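Local coordinates for devB protein (Vibrio cholerae O1 biovar eltor str. N16961, PDB 1Y89) that is of unproven function but probably hydrolyses 6-phosphogluconolactone in the pentose phosphate pathway, at residues T40-F45 with N85-S90; H63-D68 with Q117-V122; D68-A73 with E78-E83; R101-N106 with A112-Q117. All blocks are in the same frame, centred on the assembly; numbering follows the deposited sequence. Where two conformers were deposited one is given.

Interaction 1 of 4, residues T40-F45 with N85-S90; sequences TPKMLF and NALLFS. With PO4 (phosphate ion), chain D.
F45 of helix 39-48 meets L87 and L88 of helix 80-89 through apolar contact alone; no hydrogen bond passes between the two segments. The F45 CB methylene lies 3.9 Å from L87 CB and equally 3.9 Å from L88 CB, wedged against two consecutive leucines where the backbones come closest. The F45 ring extends the seam: L87 CD1 lies at its edge, near its plane, and L88 CD2 approaches CD1 of F45 obliquely at 4.1 Å. L88, with CG anti to its own nitrogen (chi1 176°), sends its branches across F45 at about a right angle, whereas L87 turns its CD1 back to the carbonyl oxygen of K42, 3.8 Å away. Leucine suits both places, since its forked end fills the space around a flat ring. A flat ring at F45, in turn, can rest one face on the oxygen of P41, one turn earlier in its own helix.

Within 85-90, the wider pi-type turn at 85-89 carries N85 O, which accepts from both S90 N and S90 OG, the latter at 2.8 Å. At the start of helix 39-48, T40 N donates almost straight to O3 of a phosphate ion (2.9 Å, 174°), probably from the crystallisation liquor, which S39 N also binds. An anion held by amides at a helix start, beside helices layered on a central sheet, is characteristic of Rossmann-like alpha/beta folds.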
loop_
_atom_site.group_PDB
_atom_site.type_symbol
_atom_site.label_atom_id
_atom_site.label_comp_id
_atom_site.label_asym_id
_atom_site.label_seq_id
_atom_site.Cartn_x
_atom_site.Cartn_y
_atom_site.Cartn_z
ATOM N N THR A 40 14.167 13.154 -3.818
ATOM C CA THR A 40 13.711 11.759 -3.916
ATOM C C THR A 40 13.719 11.244 -5.376
ATOM O O THR A 40 14.268 10.137 -5.641
ATOM C CB THR A 40 12.384 11.502 -3.170
ATOM O OG1 THR A 40 12.582 11.854 -1.798
ATOM C CG2 THR A 40 11.994 10.045 -3.248
ATOM N N PRO A 41 13.107 12.007 -6.313
ATOM C CA PRO A 41 13.311 11.626 -7.720
ATOM C C PRO A 41 14.781 11.408 -8.119
ATOM O O PRO A 41 15.056 10.427 -8.807
ATOM C CB PRO A 41 12.672 12.797 -8.509
ATOM C CG PRO A 41 11.579 13.289 -7.608
ATOM C CD PRO A 41 12.169 13.166 -6.192
ATOM N N LYS A 42 15.682 12.303 -7.685
ATOM C CA LYS A 42 17.151 12.180 -7.849
ATOM C C LYS A 42 17.635 10.788 -7.468
ATOM O O LYS A 42 18.303 10.107 -8.245
ATOM C CB LYS A 42 17.880 13.220 -6.956
ATOM C CG LYS A 42 19.215 12.777 -6.306
ATOM C CD LYS A 42 19.282 13.031 -4.763
ATOM C CE LYS A 42 20.640 12.705 -4.206
ATOM N NZ LYS A 42 20.698 11.395 -3.499
HETATM N N MSE A 43 17.308 10.392 -6.240
HETATM C CA MSE A 43 17.648 9.060 -5.736
HETATM C C MSE A 43 17.061 7.951 -6.608
HETATM O O MSE A 43 17.738 6.967 -6.906
HETATM C CB MSE A 43 17.134 8.901 -4.318
HETATM C CG MSE A 43 17.873 9.759 -3.330
HETATM SE SE MSE A 43 17.312 9.189 -1.508
HETATM C CE MSE A 43 17.800 7.235 -1.615
ATOM N N LEU A 44 15.795 8.107 -7.004
ATOM C CA LEU A 44 15.153 7.145 -7.890
ATOM C C LEU A 44 15.892 7.008 -9.221
ATOM O O LEU A 44 16.171 5.901 -9.654
ATOM C CB LEU A 44 13.667 7.489 -8.123
ATOM C CG LEU A 44 12.892 6.581 -9.090
ATOM C CD1 LEU A 44 12.886 5.096 -8.603
ATOM C CD2 LEU A 44 11.479 7.124 -9.229
ATOM N N PHE A 45 16.253 8.128 -9.851
ATOM C CA PHE A 45 16.976 8.081 -11.132
ATOM C C PHE A 45 18.298 7.330 -11.023
ATOM O O PHE A 45 18.661 6.569 -11.914
ATOM C CB PHE A 45 17.263 9.518 -11.645
ATOM C CG PHE A 45 16.003 10.361 -11.837
ATOM C CD1 PHE A 45 14.810 9.769 -12.235
ATOM C CD2 PHE A 45 16.042 11.745 -11.655
ATOM C CE1 PHE A 45 13.638 10.536 -12.416
ATOM C CE2 PHE A 45 14.885 12.519 -11.832
ATOM C CZ PHE A 45 13.683 11.914 -12.230
ATOM N N ASN A 85 17.997 13.659 -17.075
ATOM C CA ASN A 85 18.858 13.240 -18.151
ATOM C C ASN A 85 20.308 12.929 -17.696
ATOM O O ASN A 85 20.883 11.926 -18.116
ATOM C CB ASN A 85 18.867 14.289 -19.288
ATOM C CG ASN A 85 19.687 13.821 -20.490
ATOM O OD1 ASN A 85 19.450 12.746 -21.050
ATOM N ND2 ASN A 85 20.638 14.630 -20.892
ATOM N N ALA A 86 20.899 13.800 -16.883
ATOM C CA ALA A 86 22.254 13.569 -16.376
ATOM C C ALA A 86 22.325 12.282 -15.557
ATOM O O ALA A 86 23.276 11.484 -15.723
ATOM C CB ALA A 86 22.721 14.753 -15.549
ATOM N N LEU A 87 21.306 12.032 -14.737
ATOM C CA LEU A 87 21.377 10.882 -13.810
ATOM C C LEU A 87 20.870 9.563 -14.396
ATOM O O LEU A 87 21.317 8.482 -13.980
ATOM C CB LEU A 87 20.655 11.169 -12.485
ATOM C CG LEU A 87 21.228 12.327 -11.631
ATOM C CD1 LEU A 87 20.248 12.596 -10.442
ATOM C CD2 LEU A 87 22.639 12.035 -11.120
ATOM N N LEU A 88 19.911 9.664 -15.319
ATOM C CA LEU A 88 19.246 8.471 -15.856
ATOM C C LEU A 88 19.286 8.353 -17.373
ATOM O O LEU A 88 19.908 7.405 -17.914
ATOM C CB LEU A 88 17.783 8.371 -15.372
ATOM C CG LEU A 88 16.942 7.210 -15.936
ATOM C CD1 LEU A 88 17.641 5.820 -15.644
ATOM C CD2 LEU A 88 15.516 7.235 -15.349
ATOM N N PHE A 89 18.597 9.260 -18.076
ATOM C CA PHE A 89 18.353 8.996 -19.502
ATOM C C PHE A 89 19.648 8.804 -20.273
ATOM O O PHE A 89 19.727 7.947 -21.147
ATOM C CB PHE A 89 17.501 10.092 -20.184
ATOM C CG PHE A 89 16.243 10.414 -19.447
ATOM C CD1 PHE A 89 15.497 9.409 -18.835
ATOM C CD2 PHE A 89 15.790 11.733 -19.375
ATOM C CE1 PHE A 89 14.320 9.713 -18.156
ATOM C CE2 PHE A 89 14.637 12.034 -18.688
ATOM C CZ PHE A 89 13.904 11.019 -18.070
ATOM N N SER A 90 20.664 9.595 -19.952
ATOM C CA SER A 90 21.961 9.465 -20.629
ATOM C C SER A 90 22.700 8.147 -20.291
ATOM O O SER A 90 23.772 7.875 -20.841
ATOM C CB SER A 90 22.837 10.650 -20.259
ATOM O OG SER A 90 23.208 10.554 -18.903
HETATM P P PO4 D . 12.262 16.461 -2.146
HETATM O O1 PO4 D . 10.866 17.085 -2.271
HETATM O O2 PO4 D . 12.587 16.023 -0.747
HETATM O O3 PO4 D . 12.276 15.180 -2.964
HETATM O O4 PO4 D . 13.304 17.488 -2.589
#

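Interaction 2 of 4, residues H63-D68 with Q117-V122; sequences HFWWGD and QAMAHV
W65 reaches from strand 62-70 to helix 108-122 and carries the contact by itself. Its CB leaves the strand toward the helix; chi1 of -56° puts CG beside the backbone nitrogen, and chi2 of 77° turns the six-membered ring to the helix. Along the ring, CE3 lies 3.6 Å from M119 CG, and CZ3 comes closer still to that methylene, at 3.5 Å, while also touching A118 CB at 4.0 Å. CH2, at the far end, meets the carbonyl oxygen of A118 at 3.6 Å. CZ2 closes the circuit against V122 CG2, a methyl lying in the ring plane at its edge, 3.6 Å away. The selenium of the selenomethionine M119 then slides back past the indole, 5.5 Å from the centroid of the six-membered ring, an oblique Met-aromatic contact. W65 NE1 donates to H32 ND1, which satisfies it away from the helix; H100 stacks on the indole. Alanine at 118 lets the ring come near the helix backbone, and the flexible, polarisable M119 can follow the ring's contour. A helix layered nearly antiparallel (149°) on a strand of the central sheet is characteristic of Rossmann-like alpha/beta folds, and here W65 fills the interface.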
loop_
_atom_site.group_PDB
_atom_site.type_symbol
_atom_site.label_atom_id
_atom_site.label_comp_id
_atom_site.label_asym_id
_atom_site.label_seq_id
_atom_site.Cartn_x
_atom_site.Cartn_y
_atom_site.Cartn_z
ATOM N N HIS A 63 6.688 5.937 -20.878
ATOM C CA HIS A 63 6.719 7.295 -21.395
ATOM C C HIS A 63 6.837 8.248 -20.232
ATOM O O HIS A 63 6.040 8.177 -19.293
ATOM C CB HIS A 63 5.433 7.588 -22.206
ATOM C CG HIS A 63 5.384 6.830 -23.495
ATOM N ND1 HIS A 63 5.645 7.414 -24.713
ATOM C CD2 HIS A 63 5.216 5.503 -23.737
ATOM C CE1 HIS A 63 5.566 6.495 -25.665
ATOM N NE2 HIS A 63 5.316 5.325 -25.096
ATOM N N PHE A 64 7.841 9.110 -20.267
ATOM C CA PHE A 64 8.048 10.046 -19.171
ATOM C C PHE A 64 7.629 11.435 -19.558
ATOM O O PHE A 64 8.001 11.936 -20.637
ATOM C CB PHE A 64 9.520 10.070 -18.701
ATOM C CG PHE A 64 9.926 8.823 -17.992
ATOM C CD1 PHE A 64 9.226 8.376 -16.875
ATOM C CD2 PHE A 64 10.999 8.087 -18.435
ATOM C CE1 PHE A 64 9.612 7.193 -16.200
ATOM C CE2 PHE A 64 11.385 6.905 -17.774
ATOM C CZ PHE A 64 10.684 6.462 -16.656
ATOM N N TRP A 65 6.866 12.036 -18.641
ATOM C CA TRP A 65 6.409 13.412 -18.763
ATOM C C TRP A 65 6.790 14.065 -17.436
ATOM O O TRP A 65 7.258 13.364 -16.539
ATOM C CB TRP A 65 4.893 13.474 -18.945
ATOM C CG TRP A 65 4.374 12.683 -20.116
ATOM C CD1 TRP A 65 4.213 11.310 -20.177
ATOM C CD2 TRP A 65 3.912 13.200 -21.356
ATOM N NE1 TRP A 65 3.697 10.951 -21.408
ATOM C CE2 TRP A 65 3.474 12.093 -22.135
ATOM C CE3 TRP A 65 3.797 14.492 -21.886
ATOM C CZ2 TRP A 65 2.968 12.237 -23.415
ATOM C CZ3 TRP A 65 3.283 14.638 -23.171
ATOM C CH2 TRP A 65 2.875 13.507 -23.923
ATOM N N TRP A 66 6.622 15.382 -17.347
ATOM C CA TRP A 66 6.907 16.157 -16.141
ATOM C C TRP A 66 5.666 16.786 -15.553
ATOM O O TRP A 66 4.860 17.377 -16.305
ATOM C CB TRP A 66 8.013 17.201 -16.411
ATOM C CG TRP A 66 9.346 16.511 -16.279
ATOM C CD1 TRP A 66 10.164 16.488 -15.176
ATOM C CD2 TRP A 66 9.951 15.658 -17.248
ATOM N NE1 TRP A 66 11.241 15.681 -15.416
ATOM C CE2 TRP A 66 11.130 15.146 -16.675
ATOM C CE3 TRP A 66 9.594 15.258 -18.557
ATOM C CZ2 TRP A 66 11.998 14.279 -17.378
ATOM C CZ3 TRP A 66 10.446 14.386 -19.251
ATOM C CH2 TRP A 66 11.617 13.890 -18.652
ATOM N N GLY A 67 5.490 16.648 -14.225
ATOM C CA GLY A 67 4.368 17.357 -13.567
ATOM C C GLY A 67 4.614 18.873 -13.607
ATOM O O GLY A 67 3.691 19.688 -13.596
ATOM N N ASP A 68 5.880 19.262 -13.615
ATOM C CA ASP A 68 6.244 20.670 -13.820
ATOM C C ASP A 68 7.694 20.739 -14.292
ATOM O O ASP A 68 8.469 19.768 -14.114
ATOM C CB ASP A 68 6.011 21.540 -12.526
ATOM C CG ASP A 68 6.967 21.213 -11.377
ATOM O OD1 ASP A 68 7.189 20.012 -11.076
ATOM O OD2 ASP A 68 7.462 22.174 -10.730
ATOM N N GLN A 117 -1.509 19.960 -25.481
ATOM C CA GLN A 117 -2.003 19.300 -26.699
ATOM C C GLN A 117 -1.261 17.972 -26.850
ATOM O O GLN A 117 -1.862 16.986 -27.254
ATOM C CB GLN A 117 -1.746 20.152 -27.946
ATOM C CG GLN A 117 -2.434 21.508 -27.967
ATOM C CD GLN A 117 -3.970 21.423 -27.883
ATOM O OE1 GLN A 117 -4.561 21.322 -26.780
ATOM N NE2 GLN A 117 -4.620 21.517 -29.037
ATOM N N ALA A 118 0.042 17.963 -26.512
ATOM C CA ALA A 118 0.871 16.751 -26.605
ATOM C C ALA A 118 0.321 15.631 -25.683
ATOM O O ALA A 118 0.191 14.456 -26.110
ATOM C CB ALA A 118 2.356 17.061 -26.261
HETATM N N MSE A 119 -0.046 15.992 -24.452
HETATM C CA MSE A 119 -0.637 15.006 -23.517
HETATM C C MSE A 119 -1.986 14.504 -24.036
HETATM O O MSE A 119 -2.224 13.284 -24.056
HETATM C CB MSE A 119 -0.809 15.586 -22.114
HETATM C CG MSE A 119 0.500 15.810 -21.374
HETATM SE SE MSE A 119 0.010 16.375 -19.544
HETATM C CE MSE A 119 -0.498 18.265 -19.911
ATOM N N ALA A 120 -2.851 15.442 -24.472
ATOM C CA ALA A 120 -4.173 15.092 -24.974
ATOM C C ALA A 120 -4.104 14.206 -26.205
ATOM O O ALA A 120 -5.013 13.371 -26.426
ATOM C CB ALA A 120 -5.010 16.367 -25.292
ATOM N N HIS A 121 -3.063 14.402 -27.026
ATOM C CA HIS A 121 -2.945 13.659 -28.282
ATOM C C HIS A 121 -2.649 12.165 -28.068
ATOM O O HIS A 121 -3.279 11.315 -28.688
ATOM C CB HIS A 121 -1.905 14.267 -29.235
ATOM C CG HIS A 121 -1.840 13.583 -30.571
ATOM N ND1 HIS A 121 -2.902 13.563 -31.451
ATOM C CD2 HIS A 121 -0.847 12.886 -31.170
ATOM C CE1 HIS A 121 -2.560 12.909 -32.548
ATOM N NE2 HIS A 121 -1.323 12.473 -32.396
ATOM N N VAL A 122 -1.711 11.856 -27.193
ATOM C CA VAL A 122 -1.209 10.487 -27.156
ATOM C C VAL A 122 -1.581 9.680 -25.927
ATOM O O VAL A 122 -1.521 8.448 -25.969
ATOM C CB VAL A 122 0.311 10.384 -27.416
ATOM C CG1 VAL A 122 0.675 11.084 -28.737
ATOM C CG2 VAL A 122 1.121 10.925 -26.265
#

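Interaction 3 of 4, residues D68-A73 with E78-E83; sequences DERCVA and ESNYGE. With PO4 (phosphate ion), chain C.
The touching parts of 68-73 and 78-81 run at 106° to each other, end to end, closest at E69-N80 and R70-S79. E69 lays its carboxylate across the helix start: OE1 accepts from N80 N (2.7 Å) and OE2 from Y81 N (2.8 Å), each through its syn lone pair. The chain bends at chi2 (56°) to bring both oxygens there, and R70 N holds OE1 from the anti side. S79, the N-cap, uses OG to accept from G82 N. N80 ND2 donates to D68 O (2.9 Å) from above the carbonyl plane, while N80 OD1 lies over one face of the R70 guanidinium. R70 NH1 donates to E78 O (2.8 Å), almost in the guanidinium plane; E78 OE1, which also receives Q171 NE2, adds charge attraction from well outside that plane. V72 CG2 packs against S79 N at 3.5 Å. R70 NH2 reaches O3 of a phosphate ion (3.1 Å), which H144 and R173 also bind, and a water ties R70 NE to D68 OD2, itself hydrogen-bonded to S147 OG. E69 is probably stabilised as an anion by the N-H groups and dipole of the helix start, and the phosphate among basic groups is consistent with a pocket for an anionic ligand.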
loop_
_atom_site.group_PDB
_atom_site.type_symbol
_atom_site.label_atom_id
_atom_site.label_comp_id
_atom_site.label_asym_id
_atom_site.label_seq_id
_atom_site.Cartn_x
_atom_site.Cartn_y
_atom_site.Cartn_z
ATOM N N ASP A 68 5.880 19.262 -13.615
ATOM C CA ASP A 68 6.244 20.670 -13.820
ATOM C C ASP A 68 7.694 20.739 -14.292
ATOM O O ASP A 68 8.469 19.768 -14.114
ATOM C CB ASP A 68 6.011 21.540 -12.526
ATOM C CG ASP A 68 6.967 21.213 -11.377
ATOM O OD1 ASP A 68 7.189 20.012 -11.076
ATOM O OD2 ASP A 68 7.462 22.174 -10.730
ATOM N N GLU A 69 8.048 21.894 -14.844
ATOM C CA GLU A 69 9.377 22.158 -15.353
ATOM C C GLU A 69 9.665 23.644 -15.171
ATOM O O GLU A 69 8.759 24.470 -15.322
ATOM C CB GLU A 69 9.494 21.799 -16.838
ATOM C CG GLU A 69 10.890 22.007 -17.464
ATOM C CD GLU A 69 11.973 21.233 -16.715
ATOM O OE1 GLU A 69 12.523 21.774 -15.709
ATOM O OE2 GLU A 69 12.249 20.084 -17.128
ATOM N N ARG A 70 10.922 23.948 -14.829
ATOM C CA ARG A 70 11.411 25.303 -14.709
ATOM C C ARG A 70 11.692 25.848 -16.112
ATOM O O ARG A 70 12.200 25.136 -16.997
ATOM C CB ARG A 70 12.681 25.355 -13.846
ATOM C CG ARG A 70 12.430 25.053 -12.348
ATOM C CD ARG A 70 12.193 23.571 -12.049
ATOM N NE ARG A 70 12.225 23.294 -10.593
ATOM C CZ ARG A 70 13.337 23.187 -9.861
ATOM N NH1 ARG A 70 14.550 23.298 -10.427
ATOM N NH2 ARG A 70 13.243 22.948 -8.551
ATOM N N CYS A 71 11.318 27.095 -16.337
ATOM C CA CYS A 71 11.427 27.665 -17.675
ATOM C C CYS A 71 12.857 28.087 -17.917
ATOM O O CYS A 71 13.148 29.282 -18.080
ATOM C CB CYS A 71 10.416 28.823 -17.879
ATOM S SG CYS A 71 8.763 28.143 -17.908
ATOM N N VAL A 72 13.735 27.079 -17.957
ATOM C CA VAL A 72 15.165 27.272 -18.214
ATOM C C VAL A 72 15.590 26.262 -19.263
ATOM O O VAL A 72 14.880 25.254 -19.491
ATOM C CB VAL A 72 16.050 27.094 -16.927
ATOM C CG1 VAL A 72 15.809 28.238 -15.874
ATOM C CG2 VAL A 72 15.895 25.671 -16.281
ATOM N N ALA A 73 16.744 26.509 -19.896
ATOM C CA ALA A 73 17.305 25.573 -20.883
ATOM C C ALA A 73 17.489 24.174 -20.275
ATOM O O ALA A 73 17.744 24.037 -19.065
ATOM C CB ALA A 73 18.635 26.099 -21.450
ATOM N N GLU A 78 18.869 24.282 -13.109
ATOM C CA GLU A 78 17.511 24.352 -12.571
ATOM C C GLU A 78 16.510 23.516 -13.389
ATOM O O GLU A 78 15.346 23.485 -13.072
ATOM C CB GLU A 78 17.056 25.812 -12.513
ATOM C CG GLU A 78 17.690 26.615 -11.369
ATOM C CD GLU A 78 17.074 26.234 -10.057
ATOM O OE1 GLU A 78 15.883 26.579 -9.834
ATOM O OE2 GLU A 78 17.766 25.534 -9.277
ATOM N N SER A 79 16.964 22.839 -14.436
ATOM C CA SER A 79 16.059 22.022 -15.256
ATOM C C SER A 79 15.736 20.683 -14.591
ATOM O O SER A 79 16.661 19.924 -14.245
ATOM C CB SER A 79 16.691 21.726 -16.619
ATOM O OG SER A 79 15.760 21.016 -17.411
ATOM N N ASN A 80 14.449 20.378 -14.418
ATOM C CA ASN A 80 14.086 19.038 -13.931
ATOM C C ASN A 80 14.513 17.976 -14.942
ATOM O O ASN A 80 15.162 16.986 -14.571
ATOM C CB ASN A 80 12.563 18.920 -13.652
ATOM C CG ASN A 80 12.115 19.742 -12.446
ATOM O OD1 ASN A 80 12.906 20.055 -11.538
ATOM N ND2 ASN A 80 10.830 20.086 -12.417
ATOM N N TYR A 81 14.143 18.179 -16.222
ATOM C CA TYR A 81 14.563 17.247 -17.278
ATOM C C TYR A 81 16.077 17.076 -17.288
ATOM O O TYR A 81 16.581 15.957 -17.383
ATOM C CB TYR A 81 14.100 17.715 -18.684
ATOM C CG TYR A 81 14.851 17.007 -19.786
ATOM C CD1 TYR A 81 14.443 15.743 -20.249
ATOM C CD2 TYR A 81 16.003 17.577 -20.347
ATOM C CE1 TYR A 81 15.160 15.081 -21.256
ATOM C CE2 TYR A 81 16.722 16.921 -21.343
ATOM C CZ TYR A 81 16.308 15.677 -21.773
ATOM O OH TYR A 81 17.020 15.052 -22.773
ATOM N N GLY A 82 16.793 18.199 -17.214
ATOM C CA GLY A 82 18.262 18.197 -17.277
ATOM C C GLY A 82 18.870 17.274 -16.224
ATOM O O GLY A 82 19.806 16.504 -16.514
ATOM N N GLU A 83 18.340 17.321 -15.003
ATOM C CA GLU A 83 18.838 16.413 -13.958
ATOM C C GLU A 83 18.459 14.913 -14.183
ATOM O O GLU A 83 19.286 14.010 -13.974
ATOM C CB GLU A 83 18.422 16.907 -12.572
ATOM C CG GLU A 83 18.963 16.065 -11.443
ATOM C CD GLU A 83 19.294 16.909 -10.204
ATOM O OE1 GLU A 83 18.333 17.380 -9.516
ATOM O OE2 GLU A 83 20.515 17.103 -9.953
HETATM P P PO4 C . 10.263 23.201 -6.276
HETATM O O1 PO4 C . 8.872 23.467 -6.831
HETATM O O2 PO4 C . 10.138 22.953 -4.823
HETATM O O3 PO4 C . 10.754 22.018 -7.033
HETATM O O4 PO4 C . 11.085 24.410 -6.511
HETATM O O HOH W 1 9.851 21.988 -9.782
HETATM O O HOH W 2 14.060 23.032 -18.108
HETATM O O HOH W 3 16.822 23.227 -8.564
#

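Interaction 4 of 4, residues R101-N106 with A112-Q117; sequences RILGEN and AERFAQ
I102 and F115 make the inner contact between loop 101-106 and helix 108-122. The CD1 methyl of I102 sits over one face of the F115 ring, 3.9 Å from its centroid and 14° off the normal, a CH-pi contact. CG1 follows along the same ring, 4.0 Å from F115 CD1. The CG1-CD1 arm of isoleucine is slim enough to lie along a ring face, and F115, with CG anti to its backbone nitrogen (chi1 166°), turns its ring toward the loop to receive it. V174 of strand 172-176 touches both residues and backs this apolar layer from the sheet.

Further out, R114 and L103 cross at about a right angle, L103 CD1 lying 3.7 Å from R114 NE. The arginine bends at chi2 and chi3, which brings its guanidinium back beside the loop. R114 NH2 donates to a water at 2.8 Å, and that water in turn donates to R101 O at 3.1 Å; NE forms a salt bridge with E111, whose other oxygen accepts from L103 N.

Beyond these, R101, two residues before the type I turn L103-N106, grips E105 within it by two nearly straight bonds, NH1 to OE1 (2.9 Å) and NH2 to OE2 (2.8 Å), and L103 CD2 covers one guanidinium face. The interface thus passes from apolar contact near the sheet to water and paired charges. E111 probably offsets the charge of R114, and by accepting from L103 N it also ties the loop to the helix.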
loop_
_atom_site.group_PDB
_atom_site.type_symbol
_atom_site.label_atom_id
_atom_site.label_comp_id
_atom_site.label_asym_id
_atom_site.label_seq_id
_atom_site.Cartn_x
_atom_site.Cartn_y
_atom_site.Cartn_z
ATOM N N ARG A 101 9.756 15.917 -22.811
ATOM C CA ARG A 101 10.070 16.994 -21.879
ATOM C C ARG A 101 9.252 18.242 -22.132
ATOM O O ARG A 101 8.760 18.481 -23.252
ATOM C CB ARG A 101 11.555 17.302 -21.819
ATOM C CG ARG A 101 12.093 18.019 -23.020
ATOM C CD ARG A 101 13.517 18.494 -22.797
ATOM N NE ARG A 101 13.960 19.122 -24.032
ATOM C CZ ARG A 101 14.035 20.423 -24.243
ATOM N NH1 ARG A 101 13.760 21.281 -23.277
ATOM N NH2 ARG A 101 14.435 20.859 -25.423
ATOM N N ILE A 102 9.120 19.050 -21.089
ATOM C CA ILE A 102 8.571 20.384 -21.274
ATOM C C ILE A 102 9.711 21.252 -21.813
ATOM O O ILE A 102 10.835 21.211 -21.269
ATOM C CB ILE A 102 8.008 20.926 -19.932
ATOM C CG1 ILE A 102 6.787 20.073 -19.504
ATOM C CG2 ILE A 102 7.640 22.439 -20.038
ATOM C CD1 ILE A 102 6.271 20.324 -18.090
ATOM N N LEU A 103 9.430 22.040 -22.842
ATOM C CA LEU A 103 10.458 22.879 -23.460
ATOM C C LEU A 103 10.652 24.171 -22.638
ATOM O O LEU A 103 10.066 25.232 -22.941
ATOM C CB LEU A 103 10.081 23.194 -24.922
ATOM C CG LEU A 103 9.738 21.962 -25.770
ATOM C CD1 LEU A 103 9.414 22.408 -27.243
ATOM C CD2 LEU A 103 10.865 20.915 -25.777
ATOM N N GLY A 104 11.487 24.081 -21.613
ATOM C CA GLY A 104 11.688 25.188 -20.690
ATOM C C GLY A 104 12.388 26.394 -21.317
ATOM O O GLY A 104 12.350 27.488 -20.766
ATOM N N GLU A 105 13.043 26.196 -22.450
ATOM C CA GLU A 105 13.750 27.288 -23.114
ATOM C C GLU A 105 12.811 28.150 -23.954
ATOM O O GLU A 105 13.225 29.170 -24.478
ATOM C CB GLU A 105 14.910 26.760 -23.988
ATOM C CG GLU A 105 14.499 25.916 -25.231
ATOM C CD GLU A 105 14.225 24.436 -24.924
ATOM O OE1 GLU A 105 13.772 24.085 -23.791
ATOM O OE2 GLU A 105 14.438 23.614 -25.839
ATOM N N ASN A 106 11.556 27.735 -24.095
ATOM C CA ASN A 106 10.656 28.380 -25.038
ATOM C C ASN A 106 9.733 29.351 -24.333
ATOM O O ASN A 106 9.679 29.374 -23.099
ATOM C CB ASN A 106 9.842 27.325 -25.793
ATOM C CG ASN A 106 10.636 26.646 -26.891
ATOM O OD1 ASN A 106 11.811 26.944 -27.097
ATOM N ND2 ASN A 106 9.980 25.751 -27.629
ATOM N N ALA A 112 3.146 25.914 -22.485
ATOM C CA ALA A 112 2.051 25.275 -21.733
ATOM C C ALA A 112 0.976 24.700 -22.680
ATOM O O ALA A 112 0.484 23.577 -22.449
ATOM C CB ALA A 112 1.405 26.252 -20.741
ATOM N N GLU A 113 0.585 25.470 -23.713
ATOM C CA GLU A 113 -0.403 24.984 -24.688
ATOM C C GLU A 113 0.104 23.794 -25.508
ATOM O O GLU A 113 -0.644 22.849 -25.732
ATOM C CB GLU A 113 -0.871 26.110 -25.615
ATOM C CG GLU A 113 -1.531 27.231 -24.825
ATOM C CD GLU A 113 -1.863 28.468 -25.647
ATOM O OE1 GLU A 113 -1.819 28.424 -26.904
ATOM O OE2 GLU A 113 -2.185 29.485 -25.008
ATOM N N ARG A 114 1.346 23.861 -25.997
ATOM C CA ARG A 114 1.965 22.701 -26.698
ATOM C C ARG A 114 1.976 21.441 -25.824
ATOM O O ARG A 114 1.604 20.340 -26.252
ATOM C CB ARG A 114 3.399 23.028 -27.130
ATOM C CG ARG A 114 3.986 22.021 -28.143
ATOM C CD ARG A 114 5.518 21.850 -28.006
ATOM N NE ARG A 114 5.910 21.463 -26.644
ATOM C CZ ARG A 114 5.798 20.222 -26.158
ATOM N NH1 ARG A 114 5.336 19.223 -26.940
ATOM N NH2 ARG A 114 6.152 19.975 -24.899
ATOM N N PHE A 115 2.436 21.602 -24.590
ATOM C CA PHE A 115 2.489 20.509 -23.613
ATOM C C PHE A 115 1.091 19.903 -23.424
ATOM O O PHE A 115 0.924 18.686 -23.507
ATOM C CB PHE A 115 3.116 21.081 -22.301
ATOM C CG PHE A 115 2.965 20.211 -21.069
ATOM C CD1 PHE A 115 3.326 18.862 -21.075
ATOM C CD2 PHE A 115 2.580 20.789 -19.861
ATOM C CE1 PHE A 115 3.226 18.099 -19.889
ATOM C CE2 PHE A 115 2.468 20.020 -18.683
ATOM C CZ PHE A 115 2.797 18.681 -18.709
ATOM N N ALA A 116 0.079 20.762 -23.238
ATOM C CA ALA A 116 -1.291 20.302 -23.067
ATOM C C ALA A 116 -1.770 19.461 -24.269
ATOM O O ALA A 116 -2.379 18.395 -24.095
ATOM C CB ALA A 116 -2.243 21.505 -22.849
ATOM N N GLN A 117 -1.509 19.960 -25.481
ATOM C CA GLN A 117 -2.003 19.300 -26.699
ATOM C C GLN A 117 -1.261 17.972 -26.850
ATOM O O GLN A 117 -1.862 16.986 -27.254
ATOM C CB GLN A 117 -1.746 20.152 -27.946
ATOM C CG GLN A 117 -2.434 21.508 -27.967
ATOM C CD GLN A 117 -3.970 21.423 -27.883
ATOM O OE1 GLN A 117 -4.561 21.322 -26.780
ATOM N NE2 GLN A 117 -4.620 21.517 -29.037
HETATM O O HOH W 4 5.760 17.616 -23.411
#

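How the interactions relate
Interactions 1 and 2 are apolar, one helix to helix and the other strand to helix. Interaction 3 alone has direct hydrogen bonds between its segments; interaction 4, apolar inside and charged outside, bridges its segments through water. Interactions 1 and 3 each hold a phosphate ion, the first by backbone amides and the second by arginine and histidine side chains. All four are partly buried, interaction 4 lying farthest from the chain centre. Strand 62-70 serves interactions 2 and 3, helix 80-89 interactions 1 and 3, and helix 108-122 interactions 2 and 4. W66 binds them together: its ring packs on F89, Y81 and R101, and its carbonyl oxygen touches F115 and I102.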